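Local structure of DUF5624 domain-containing protein (Legionella pneumophila subsp. pneumophila, 4JX2) at residues Q237-L242 with S276-P281; V283-N288 with K399-N404. The protein is of unknown function, a putative secreted protein of the DUF5624 family that combines many helices with a small mixed beta sheet. One frame throughout, in Å; residues are numbered along the deposited sequence.

Interaction 1 of 2, residues Q237-L242 with S276-P281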
loop_
_atom_site.group_PDB
_atom_site.type_symbol
_atom_site.label_atom_id
_atom_site.label_comp_id
_atom_site.label_asym_id
_atom_site.label_seq_id
_atom_site.Cartn_x
_atom_site.Cartn_y
_atom_site.Cartn_z
ATOM N N GLN A 237 -23.317 12.748 -1.931
ATOM C CA GLN A 237 -24.211 12.185 -0.925
ATOM C C GLN A 237 -23.436 11.636 0.263
ATOM O O GLN A 237 -23.747 11.970 1.414
ATOM C CB GLN A 237 -25.137 11.112 -1.531
ATOM C CG GLN A 237 -26.033 10.337 -0.538
ATOM C CD GLN A 237 -27.063 11.112 0.258
ATOM O OE1 GLN A 237 -26.992 12.326 0.426
ATOM N NE2 GLN A 237 -28.058 10.410 0.782
ATOM N N SER A 238 -22.422 10.831 -0.026
ATOM C CA SER A 238 -21.554 10.164 0.936
ATOM C C SER A 238 -20.826 11.200 1.824
ATOM O O SER A 238 -20.830 11.070 3.061
ATOM C CB SER A 238 -20.576 9.266 0.177
ATOM O OG SER A 238 -19.538 8.753 0.991
HETATM N N MSE A 239 -20.256 12.244 1.193
HETATM C CA MSE A 239 -19.530 13.288 1.912
HETATM C C MSE A 239 -20.473 14.212 2.700
HETATM O O MSE A 239 -20.129 14.600 3.820
HETATM C CB MSE A 239 -18.662 14.100 0.954
HETATM C CG MSE A 239 -17.495 13.306 0.371
HETATM SE SE MSE A 239 -16.430 14.390 -0.845
HETATM C CE MSE A 239 -15.747 13.028 -2.042
ATOM N N ASP A 240 -21.661 14.542 2.140
ATOM C CA ASP A 240 -22.629 15.386 2.820
ATOM C C ASP A 240 -23.182 14.690 4.067
ATOM O O ASP A 240 -23.337 15.336 5.108
ATOM C CB ASP A 240 -23.786 15.783 1.887
ATOM C CG ASP A 240 -24.808 16.673 2.558
ATOM O OD1 ASP A 240 -24.442 17.789 2.952
ATOM O OD2 ASP A 240 -25.960 16.225 2.741
ATOM N N GLN A 241 -23.496 13.379 3.961
ATOM C CA GLN A 241 -24.025 12.613 5.092
ATOM C C GLN A 241 -23.023 12.577 6.259
ATOM O O GLN A 241 -23.420 12.757 7.421
ATOM C CB GLN A 241 -24.418 11.209 4.660
ATOM C CG GLN A 241 -25.738 11.159 3.891
ATOM C CD GLN A 241 -26.957 11.581 4.666
ATOM O OE1 GLN A 241 -27.739 12.395 4.201
ATOM N NE2 GLN A 241 -27.166 11.021 5.847
ATOM N N LEU A 242 -21.739 12.399 5.946
ATOM C CA LEU A 242 -20.704 12.412 6.958
ATOM C C LEU A 242 -20.525 13.812 7.572
ATOM O O LEU A 242 -20.405 13.924 8.799
ATOM C CB LEU A 242 -19.357 11.922 6.425
ATOM C CG LEU A 242 -18.367 11.694 7.558
ATOM C CD1 LEU A 242 -18.867 10.605 8.520
ATOM C CD2 LEU A 242 -16.999 11.405 7.056
ATOM N N SER A 276 -3.885 8.157 -4.162
ATOM C CA SER A 276 -4.893 7.292 -4.772
ATOM C C SER A 276 -6.090 7.020 -3.832
ATOM O O SER A 276 -6.853 6.070 -4.085
ATOM C CB SER A 276 -4.255 5.974 -5.190
ATOM O OG SER A 276 -3.190 6.222 -6.091
ATOM N N ASN A 277 -6.257 7.859 -2.765
ATOM C CA ASN A 277 -7.342 7.771 -1.797
ATOM C C ASN A 277 -7.854 9.168 -1.453
ATOM O O ASN A 277 -7.226 9.911 -0.685
ATOM C CB ASN A 277 -6.935 7.002 -0.520
ATOM C CG ASN A 277 -8.132 6.450 0.235
ATOM O OD1 ASN A 277 -9.131 7.134 0.487
ATOM N ND2 ASN A 277 -8.109 5.179 0.542
ATOM N N TRP A 278 -9.049 9.494 -1.974
ATOM C CA TRP A 278 -9.676 10.795 -1.784
ATOM C C TRP A 278 -10.117 11.029 -0.354
ATOM O O TRP A 278 -10.508 12.158 -0.023
ATOM C CB TRP A 278 -10.846 10.981 -2.757
ATOM C CG TRP A 278 -11.916 9.941 -2.637
ATOM C CD1 TRP A 278 -12.061 8.832 -3.407
ATOM C CD2 TRP A 278 -12.993 9.912 -1.680
ATOM N NE1 TRP A 278 -13.135 8.085 -2.969
ATOM C CE2 TRP A 278 -13.743 8.740 -1.930
ATOM C CE3 TRP A 278 -13.402 10.774 -0.636
ATOM C CZ2 TRP A 278 -14.859 8.384 -1.157
ATOM C CZ3 TRP A 278 -14.524 10.440 0.109
ATOM C CH2 TRP A 278 -15.237 9.259 -0.146
ATOM N N LEU A 279 -10.032 9.992 0.518
ATOM C CA LEU A 279 -10.381 10.172 1.940
ATOM C C LEU A 279 -9.385 11.096 2.603
ATOM O O LEU A 279 -9.738 11.789 3.548
ATOM C CB LEU A 279 -10.451 8.852 2.721
ATOM C CG LEU A 279 -11.617 7.926 2.452
ATOM C CD1 LEU A 279 -11.416 6.636 3.163
ATOM C CD2 LEU A 279 -12.936 8.541 2.865
ATOM N N VAL A 280 -8.134 11.101 2.104
ATOM C CA VAL A 280 -7.048 11.910 2.644
ATOM C C VAL A 280 -7.391 13.411 2.450
ATOM O O VAL A 280 -7.573 14.077 3.486
ATOM C CB VAL A 280 -5.662 11.500 2.090
ATOM C CG1 VAL A 280 -4.561 12.393 2.665
ATOM C CG2 VAL A 280 -5.382 10.032 2.388
ATOM N N PRO A 281 -7.584 13.962 1.218
ATOM C CA PRO A 281 -7.990 15.379 1.124
ATOM C C PRO A 281 -9.362 15.652 1.781
ATOM O O PRO A 281 -9.543 16.720 2.355
ATOM C CB PRO A 281 -8.047 15.635 -0.383
ATOM C CG PRO A 281 -8.240 14.285 -1.007
ATOM C CD PRO A 281 -7.445 13.360 -0.126
#
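Met239 and Trp278 make most of this contact, and Ser238 adds a smaller share. Residue 239 is a selenomethionine, with selenium (SE) where methionine has sulfur. Its side chain leaves helix 223-247 and its end, extended beyond CG, reaches the indole, which comes from just ahead of helix 279-286, so the two side chains approach from opposite directions. The terminal methyl does the touching: Met239 CE lies 3.5 Å from Trp278 CE3 and is almost as near to CZ3, on the six-membered ring. The methylene CG, one step back, passes CZ3 at 4.1 Å. Between them SE stands 5.3 Å from the centroid of the six-membered ring, 46° off the ring normal, a Met-aromatic contact of oblique geometry. Ser238 OG approaches the far corner of the same ring, 4.5 Å from Trp278 CH2, but its hydrogen bond is with Met102 O.

Trp278 holds CG between its backbone N and carbonyl carbon (chi1 58°), and this turn brings the six-membered ring up to helix 223-247. Asn277, just before it, makes a capping bond in the turn that leads into the helix, its OD1 accepting from Leu279 N at 3.0 Å, in the carbonyl plane and on a lone pair. At the pyrrole end Trp278 NE1 is hydrogen-bonded to Ser385 OG, while Phe390 and Asn386 of helix 386-398 touch the Trp278 side chain. Leu396 of that helix and Phe282 also pack on Met239.

The junction therefore joins a selenoether to an aromatic ring by dispersion, in a buried setting. Its closest approach is a methyl against ring carbons, and the polar ends of Ser238 and Trp278 are satisfied by Met102 and Ser385, which leaves the contact itself essentially apolar.

Interaction 2 of 2, residues V283-N288 with K399-N404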
loop_
_atom_site.group_PDB
_atom_site.type_symbol
_atom_site.label_atom_id
_atom_site.label_comp_id
_atom_site.label_asym_id
_atom_site.label_seq_id
_atom_site.Cartn_x
_atom_site.Cartn_y
_atom_site.Cartn_z
ATOM N N VAL A 283 -10.688 14.273 4.570
ATOM C CA VAL A 283 -10.450 14.447 6.004
ATOM C C VAL A 283 -9.787 15.828 6.269
ATOM O O VAL A 283 -10.176 16.508 7.227
ATOM C CB VAL A 283 -9.642 13.264 6.593
ATOM C CG1 VAL A 283 -9.095 13.576 7.974
ATOM C CG2 VAL A 283 -10.525 12.054 6.682
ATOM N N GLN A 284 -8.835 16.254 5.405
ATOM C CA GLN A 284 -8.172 17.560 5.526
ATOM C C GLN A 284 -9.203 18.677 5.430
ATOM O O GLN A 284 -9.123 19.634 6.197
ATOM C CB GLN A 284 -7.104 17.747 4.452
ATOM C CG GLN A 284 -5.807 16.970 4.659
ATOM C CD GLN A 284 -4.894 17.253 3.489
ATOM O OE1 GLN A 284 -4.702 16.414 2.594
ATOM N NE2 GLN A 284 -4.358 18.475 3.435
ATOM N N ALA A 285 -10.183 18.537 4.507
ATOM C CA ALA A 285 -11.279 19.480 4.302
ATOM C C ALA A 285 -12.151 19.569 5.572
ATOM O O ALA A 285 -12.414 20.675 6.048
ATOM C CB ALA A 285 -12.114 19.060 3.100
ATOM N N LEU A 286 -12.527 18.413 6.153
ATOM C CA LEU A 286 -13.313 18.323 7.384
ATOM C C LEU A 286 -12.621 19.051 8.535
ATOM O O LEU A 286 -13.271 19.781 9.289
ATOM C CB LEU A 286 -13.547 16.860 7.782
ATOM C CG LEU A 286 -14.467 16.022 6.892
ATOM C CD1 LEU A 286 -14.407 14.543 7.286
ATOM C CD2 LEU A 286 -15.895 16.525 6.922
ATOM N N SER A 287 -11.295 18.880 8.641
ATOM C CA SER A 287 -10.464 19.483 9.682
ATOM C C SER A 287 -10.217 20.954 9.453
ATOM O O SER A 287 -9.592 21.581 10.308
ATOM C CB SER A 287 -9.115 18.771 9.745
ATOM O OG SER A 287 -8.217 19.226 8.748
ATOM N N ASN A 288 -10.643 21.496 8.280
ATOM C CA ASN A 288 -10.403 22.874 7.835
ATOM C C ASN A 288 -8.882 23.128 7.877
ATOM O O ASN A 288 -8.398 24.118 8.433
ATOM C CB ASN A 288 -11.220 23.906 8.655
ATOM C CG ASN A 288 -11.144 25.334 8.159
ATOM O OD1 ASN A 288 -11.054 26.264 8.962
ATOM N ND2 ASN A 288 -11.185 25.558 6.839
ATOM N N LYS A 399 -16.736 25.795 -0.992
ATOM C CA LYS A 399 -18.064 26.366 -0.697
ATOM C C LYS A 399 -18.502 26.111 0.763
ATOM O O LYS A 399 -19.664 26.326 1.088
ATOM C CB LYS A 399 -19.129 25.831 -1.694
ATOM C CG LYS A 399 -18.768 25.962 -3.190
ATOM C CD LYS A 399 -18.453 27.390 -3.686
ATOM C CE LYS A 399 -18.347 27.512 -5.196
ATOM N NZ LYS A 399 -17.219 26.730 -5.774
ATOM N N ASN A 400 -17.564 25.714 1.646
ATOM C CA ASN A 400 -17.781 25.412 3.068
ATOM C C ASN A 400 -18.966 24.455 3.251
ATOM O O ASN A 400 -19.827 24.662 4.100
ATOM C CB ASN A 400 -17.941 26.697 3.913
ATOM C CG ASN A 400 -17.666 26.557 5.412
ATOM O OD1 ASN A 400 -17.181 25.531 5.912
ATOM N ND2 ASN A 400 -17.966 27.600 6.175
ATOM N N TRP A 401 -19.007 23.417 2.408
ATOM C CA TRP A 401 -19.958 22.300 2.407
ATOM C C TRP A 401 -21.365 22.705 1.959
ATOM O O TRP A 401 -22.252 21.840 1.892
ATOM C CB TRP A 401 -19.982 21.602 3.794
ATOM C CG TRP A 401 -18.596 21.246 4.243
ATOM C CD1 TRP A 401 -17.737 22.027 4.965
ATOM C CD2 TRP A 401 -17.843 20.109 3.821
ATOM N NE1 TRP A 401 -16.513 21.411 5.071
ATOM C CE2 TRP A 401 -16.537 20.249 4.346
ATOM C CE3 TRP A 401 -18.164 18.951 3.093
ATOM C CZ2 TRP A 401 -15.572 19.257 4.209
ATOM C CZ3 TRP A 401 -17.190 17.984 2.915
ATOM C CH2 TRP A 401 -15.911 18.142 3.460
ATOM N N ASN A 402 -21.551 23.973 1.563
ATOM C CA ASN A 402 -22.853 24.428 1.131
ATOM C C ASN A 402 -23.131 23.958 -0.307
ATOM O O ASN A 402 -22.751 24.627 -1.282
ATOM C CB ASN A 402 -22.973 25.935 1.281
ATOM C CG ASN A 402 -24.392 26.391 1.331
ATOM O OD1 ASN A 402 -25.244 25.902 0.580
ATOM N ND2 ASN A 402 -24.695 27.318 2.246
ATOM N N TYR A 403 -23.841 22.809 -0.413
ATOM C CA TYR A 403 -24.233 22.165 -1.682
ATOM C C TYR A 403 -25.175 23.043 -2.577
ATOM O O TYR A 403 -25.426 22.685 -3.736
ATOM C CB TYR A 403 -24.876 20.783 -1.430
ATOM C CG TYR A 403 -25.936 20.764 -0.353
ATOM C CD1 TYR A 403 -27.199 21.316 -0.577
ATOM C CD2 TYR A 403 -25.702 20.137 0.872
ATOM C CE1 TYR A 403 -28.192 21.270 0.398
ATOM C CE2 TYR A 403 -26.695 20.072 1.852
ATOM C CZ TYR A 403 -27.940 20.642 1.610
ATOM O OH TYR A 403 -28.929 20.583 2.572
ATOM N N ASN A 404 -25.697 24.162 -2.041
ATOM C CA ASN A 404 -26.545 25.061 -2.808
ATOM C C ASN A 404 -25.665 25.976 -3.660
ATOM O O ASN A 404 -26.157 26.573 -4.632
ATOM C CB ASN A 404 -27.459 25.871 -1.893
ATOM C CG ASN A 404 -28.403 25.025 -1.046
ATOM O OD1 ASN A 404 -29.466 24.536 -1.497
ATOM N ND2 ASN A 404 -28.051 24.863 0.221
#
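Trp401 reaches across to helix 279-286 and lays the outer end of its six-membered ring against Ala285 and Leu286. Ala285 CB meets the ring obliquely, 3.6 Å from Trp401 CZ2. Leu286 uses one branch, its CD2 lying 3.8 Å from Trp401 CH2, and its side chain crosses the indole at about a right angle. The helix backbone takes part as well: Leu286 N sits 3.7 Å from Trp401 CZ2, at the ring edge near its plane, and Ala285 C lies in the plane at that same edge. The indole thus abuts the peptide link between the two residues.

Trp401 CG lies opposite its carbonyl carbon and beside the backbone N (chi1 -51°), which brings the benzo end of the indole to Ala285 and Leu286. In the loop behind it, a type I' turn from Lys399 to Asn402, closed by Asn402 N to Lys399 O at 3.1 Å, places Asn400 and Trp401 at its two central positions, and Asn400 is also the C-prime residue of the Schellman motif ending helix 386-398. Farther along, Asn402 OD1 accepts two donors of Asn404: the backbone N at 3.2 Å, which forms an Asx turn, and the side-chain ND2 at 3.0 Å. Beyond Leu286, Asn288, with positive phi, closes a second Schellman motif.

His243 of helix 223-247 stacks on the Trp401 ring, and Leu286 also packs on Leu242 and Ile246 of that helix. Leu396 and Ala397 of helix 386-398 touch Trp401 and Ala285, respectively. The contact lies near the surface, among helices 223-247, 279-286 and 386-398.

Both contacts draw on helix 279-286: interaction 1 through Trp278 just ahead of it, interaction 2 through Ala285 and Leu286 within it. Their centres are about 10 Å apart, and along the chain they come in series, 237-242 with 276-281 first and 283-288 with 399-404 after. They meet directly where Asp240 OD1 lies 3.4 Å from Tyr403 CD2 and where Leu242 CD2 packs 4.1 Å from Leu286 CD1. The centre of interaction 1, which is buried, is about 7 Å, and that of interaction 2, near the surface, about 17 Å, from the centre of the chain. Together they join the short helix to helix 223-247 and to the loop after helix 386-398.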